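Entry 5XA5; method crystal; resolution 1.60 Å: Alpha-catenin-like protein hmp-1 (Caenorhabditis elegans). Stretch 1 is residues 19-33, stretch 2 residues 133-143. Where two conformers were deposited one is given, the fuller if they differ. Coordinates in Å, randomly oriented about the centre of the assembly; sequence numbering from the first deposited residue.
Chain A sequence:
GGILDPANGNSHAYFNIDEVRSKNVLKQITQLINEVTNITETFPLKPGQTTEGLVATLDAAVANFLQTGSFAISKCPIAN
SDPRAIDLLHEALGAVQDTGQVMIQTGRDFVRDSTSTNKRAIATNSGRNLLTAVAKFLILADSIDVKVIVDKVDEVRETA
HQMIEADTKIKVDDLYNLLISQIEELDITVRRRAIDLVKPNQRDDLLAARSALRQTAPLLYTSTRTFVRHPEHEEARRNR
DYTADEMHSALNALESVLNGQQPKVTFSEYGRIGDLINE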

# COMPACT_ATOMS: atom_id res chain seq x y z
N GLU A 19 2.60 5.27 12.14
CA GLU A 19 1.40 4.92 11.39
C GLU A 19 1.75 4.02 10.21
O GLU A 19 0.88 3.48 9.53
N VAL A 20 3.05 3.85 9.99
CA VAL A 20 3.52 3.02 8.90
C VAL A 20 3.40 1.56 9.28
O VAL A 20 3.96 1.12 10.29
N ARG A 21 2.63 0.82 8.49
CA ARG A 21 2.29 -0.56 8.83
C ARG A 21 2.95 -1.57 7.90
O ARG A 21 2.91 -2.77 8.15
N SER A 22 3.58 -1.08 6.84
CA SER A 22 4.24 -1.93 5.85
C SER A 22 5.75 -1.86 6.02
O SER A 22 6.30 -0.78 6.01
N LYS A 23 6.41 -3.01 6.17
CA LYS A 23 7.88 -3.04 6.26
C LYS A 23 8.56 -2.60 4.97
O LYS A 23 9.67 -2.04 4.99
N ASN A 24 7.93 -2.90 3.83
CA ASN A 24 8.45 -2.45 2.55
C ASN A 24 8.49 -0.92 2.52
O ASN A 24 9.50 -0.33 2.18
N VAL A 25 7.39 -0.29 2.93
CA VAL A 25 7.34 1.17 3.00
C VAL A 25 8.30 1.70 4.06
O VAL A 25 9.02 2.67 3.84
N LEU A 26 8.32 1.04 5.22
CA LEU A 26 9.14 1.52 6.33
C LEU A 26 10.61 1.58 5.92
O LEU A 26 11.28 2.58 6.18
N LYS A 27 11.10 0.53 5.27
CA LYS A 27 12.52 0.52 4.90
C LYS A 27 12.82 1.58 3.86
O LYS A 27 13.84 2.27 3.95
N GLN A 28 11.92 1.73 2.90
CA GLN A 28 12.12 2.75 1.86
C GLN A 28 12.15 4.15 2.45
O GLN A 28 13.02 4.95 2.11
N ILE A 29 11.20 4.47 3.32
CA ILE A 29 11.16 5.82 3.87
C ILE A 29 12.32 6.04 4.84
O ILE A 29 12.83 7.14 4.95
N THR A 30 12.77 4.97 5.51
CA THR A 30 13.91 5.13 6.40
C THR A 30 15.15 5.50 5.59
O THR A 30 15.94 6.36 6.00
N GLN A 31 15.29 4.88 4.42
CA GLN A 31 16.39 5.24 3.51
C GLN A 31 16.28 6.68 3.07
O GLN A 31 17.25 7.44 3.12
N LEU A 32 15.08 7.05 2.63
CA LEU A 32 14.86 8.40 2.10
C LEU A 32 15.27 9.45 3.12
O LEU A 32 16.10 10.33 2.83
N ILE A 33 14.72 9.34 4.32
CA ILE A 33 14.90 10.36 5.35
C ILE A 33 16.29 10.36 5.94
O ILE A 33 16.92 11.41 6.07
N ALA A 133 8.22 14.29 0.68
CA ALA A 133 6.99 14.24 -0.10
C ALA A 133 6.86 12.88 -0.79
O ALA A 133 5.76 12.35 -0.94
N VAL A 134 7.99 12.31 -1.19
CA VAL A 134 8.00 10.96 -1.74
C VAL A 134 7.57 9.96 -0.67
O VAL A 134 6.74 9.09 -0.93
N ALA A 135 8.10 10.13 0.54
CA ALA A 135 7.75 9.24 1.65
C ALA A 135 6.26 9.32 1.99
O ALA A 135 5.63 8.28 2.23
N LYS A 136 5.71 10.53 2.01
CA LYS A 136 4.28 10.70 2.31
C LYS A 136 3.43 10.05 1.23
O LYS A 136 2.38 9.47 1.53
N PHE A 137 3.88 10.11 -0.02
CA PHE A 137 3.16 9.46 -1.11
C PHE A 137 3.13 7.95 -0.91
O PHE A 137 2.10 7.32 -1.12
N LEU A 138 4.25 7.37 -0.51
CA LEU A 138 4.31 5.94 -0.32
C LEU A 138 3.42 5.50 0.83
O LEU A 138 2.84 4.42 0.77
N ILE A 139 3.33 6.33 1.87
CA ILE A 139 2.52 5.99 3.04
C ILE A 139 1.05 5.99 2.66
O ILE A 139 0.29 5.10 3.03
N LEU A 140 0.67 7.01 1.90
CA LEU A 140 -0.69 7.09 1.39
C LEU A 140 -0.97 5.92 0.43
O LEU A 140 -2.04 5.32 0.46
N ALA A 141 0.01 5.59 -0.40
CA ALA A 141 -0.14 4.48 -1.34
C ALA A 141 -0.42 3.17 -0.62
O ALA A 141 -1.24 2.37 -1.08
N ASP A 142 0.25 2.95 0.50
CA ASP A 142 0.02 1.72 1.26
C ASP A 142 -1.40 1.73 1.81
O ASP A 142 -2.06 0.68 1.83
N SER A 143 -1.90 2.89 2.23
CA SER A 143 -3.23 2.92 2.82
C SER A 143 -4.28 2.58 1.77
O SER A 143 -5.33 1.99 2.09

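Helix 23-33 and helix 133-143 run antiparallel, with an angle of 172° between their directions and axes 9.6 Å apart at closest approach. The closest CA pairing is that of Ile-29 with Ala-135, 5.3 Å CA to CA. The alanine contributes only its CB methyl here, and Ile-29, in the p rotamer for chi1 and t for chi2, rests its CG2 on Ala-135 CB at 3.6 Å. The other arm of Ile-29 extends to Ile-139, CD1 to CD1 at 4.3 Å.

Around this point the apolar side chains interlock. Leu-138 points toward stretch 1 and has more of its surface covered by the other stretch than any other residue, 69 Å². Its m,t rotamer sends CD1 among the side chains of the first helix, 4.3 Å from Leu-32 CD1 and 3.9 Å from Gln-28 OE1. Leu-32, likewise m,t, reaches the earlier turn of the partner helix: its CD1 lies 3.9 Å from Val-134 CG1 and 4.2 Å from Ala-135 CB. Val-134 is in the t rotamer.

One turn before Ile-29, Val-25 also points inward in the t rotamer. Its two methyls diverge: CG1 sits 4.2 Å from Ile-139 CG1, while CG2 lies 4.0 Å from Asp-142 CB. Ile-139 leaves its helix sideways, but its m,t rotamer brings its end nearer to stretch 1, where CD1 packs 3.7 Å from CG2 of Val-20, a t rotamer. Val-20 thus extends the apolar surface beyond the helix into the preceding loop.

The polar edge lies at the start of the first helix. Ser-22 occupies the N-cap position, and its t rotamer places OG to accept a hydrogen bond from Val-25 N at 3.1 Å, satisfying an amide that the helix itself cannot serve. Ser-22 CB lies 3.4 Å from Asp-142 OD1, a contact without a direct hydrogen bond. Asp-142, t at chi1, is instead linked to the loop by water 1, which donates to Asp-142 OD2 at 2.6 Å and accepts from Arg-21 N at 2.9 Å. No direct hydrogen bond crosses between the stretches, so this water provides the polar link; both carboxylate oxygens also have partners elsewhere in the structure. Farther along the first helix, Gln-28 directs its amide back along its own helix, where NE2 makes weak hydrogen bonds to Asn-24 O at 3.3 Å and Asn-24 OD1 at 3.2 Å.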

# COMPACT_ATOMS: atom_id res chain seq x y z
CB GLU A 19 0.68 6.17 10.89
CG GLU A 19 0.12 7.03 12.01
CD GLU A 19 -0.56 8.29 11.51
OE1 GLU A 19 -1.53 8.18 10.73
OE2 GLU A 19 -0.11 9.39 11.90
CB VAL A 20 4.96 3.39 8.54
CG1 VAL A 20 5.46 2.58 7.36
CG2 VAL A 20 5.01 4.87 8.21
CB ARG A 21 0.77 -0.75 8.82
CG ARG A 21 0.09 0.17 9.82
CD ARG A 21 -1.41 -0.03 9.86
NE ARG A 21 -1.99 0.71 10.98
CZ ARG A 21 -2.86 1.70 10.85
NH1 ARG A 21 -3.28 2.06 9.64
NH2 ARG A 21 -3.34 2.30 11.93
CB SER A 22 3.88 -1.50 4.42
OG SER A 22 4.80 -2.00 3.46
CB LYS A 23 8.37 -4.43 6.62
CG LYS A 23 8.06 -4.88 8.01
CD LYS A 23 8.60 -6.33 8.15
CE LYS A 23 8.34 -6.92 9.48
NZ LYS A 23 8.96 -8.26 9.56
CB ASN A 24 7.58 -3.00 1.41
CG ASN A 24 8.17 -2.77 0.04
OD1 ASN A 24 9.32 -2.37 -0.09
ND2 ASN A 24 7.37 -3.02 -0.99
CB VAL A 25 5.92 1.67 3.31
CG1 VAL A 25 5.91 3.18 3.53
CG2 VAL A 25 4.99 1.30 2.18
CB LEU A 26 8.97 0.61 7.57
CG LEU A 26 9.74 1.06 8.82
CD1 LEU A 26 9.38 2.51 9.17
CD2 LEU A 26 9.47 0.15 10.00
CB LYS A 27 12.93 -0.85 4.36
CG LYS A 27 12.96 -1.91 5.47
CD LYS A 27 13.75 -3.14 5.07
CE LYS A 27 13.20 -3.78 3.81
NZ LYS A 27 11.77 -4.16 3.99
CB GLN A 28 11.01 2.67 0.80
CG GLN A 28 11.13 1.49 -0.14
CD GLN A 28 10.03 1.47 -1.19
OE1 GLN A 28 10.12 2.15 -2.21
NE2 GLN A 28 8.98 0.70 -0.92
CB ILE A 29 9.79 6.16 4.56
CG1 ILE A 29 9.56 5.33 5.82
CG2 ILE A 29 8.63 6.00 3.58
CD1 ILE A 29 8.25 5.66 6.52
CB THR A 30 14.13 3.85 7.21
OG1 THR A 30 12.96 3.60 7.99
CG2 THR A 30 15.32 3.98 8.13
CB GLN A 31 16.40 4.35 2.27
CG GLN A 31 16.77 2.90 2.50
CD GLN A 31 16.46 2.05 1.29
OE1 GLN A 31 16.68 2.46 0.15
NE2 GLN A 31 15.95 0.84 1.52
CB LEU A 32 13.39 8.57 1.69
CG LEU A 32 12.97 7.71 0.50
CD1 LEU A 32 11.44 7.63 0.38
CD2 LEU A 32 13.60 8.25 -0.81
CB ILE A 33 13.87 10.17 6.48
CG1 ILE A 33 12.45 10.37 5.93
CG2 ILE A 33 14.15 11.13 7.63
CD1 ILE A 33 12.32 11.57 5.01
CB ALA A 133 6.94 15.36 -1.12
CB VAL A 134 9.39 10.58 -2.30
CG1 VAL A 134 9.43 9.10 -2.67
CG2 VAL A 134 9.70 11.45 -3.50
CB ALA A 135 8.60 9.56 2.87
CB LYS A 136 3.93 12.18 2.47
CG LYS A 136 4.27 12.72 3.85
CD LYS A 136 4.08 14.23 3.96
CE LYS A 136 4.49 14.71 5.34
NZ LYS A 136 4.37 16.18 5.49
CB PHE A 137 3.77 9.79 -2.48
CG PHE A 137 3.07 9.09 -3.62
CD1 PHE A 137 1.92 9.63 -4.16
CD2 PHE A 137 3.56 7.90 -4.15
CE1 PHE A 137 1.26 9.00 -5.20
CE2 PHE A 137 2.90 7.27 -5.20
CZ PHE A 137 1.74 7.82 -5.71
CB LEU A 138 5.75 5.46 -0.06
CG LEU A 138 6.72 5.70 -1.22
CD1 LEU A 138 8.10 5.24 -0.82
CD2 LEU A 138 6.25 4.96 -2.45
CB ILE A 139 2.77 6.97 4.21
CG1 ILE A 139 4.11 6.67 4.88
CG2 ILE A 139 1.67 6.86 5.25
CD1 ILE A 139 4.55 7.74 5.85
CB LEU A 140 -0.92 8.43 0.69
CG LEU A 140 -2.28 8.57 0.03
CD1 LEU A 140 -3.37 8.44 1.09
CD2 LEU A 140 -2.37 9.90 -0.69
CB ALA A 141 1.11 4.33 -2.22
CB ASP A 142 1.04 1.58 2.39
CG ASP A 142 0.92 0.24 3.11
OD1 ASP A 142 1.20 -0.78 2.45
OD2 ASP A 142 0.58 0.22 4.31
CB SER A 143 -3.52 4.28 3.45
OG SER A 143 -3.76 5.25 2.45
O HOH W 1 2.01 1.79 5.86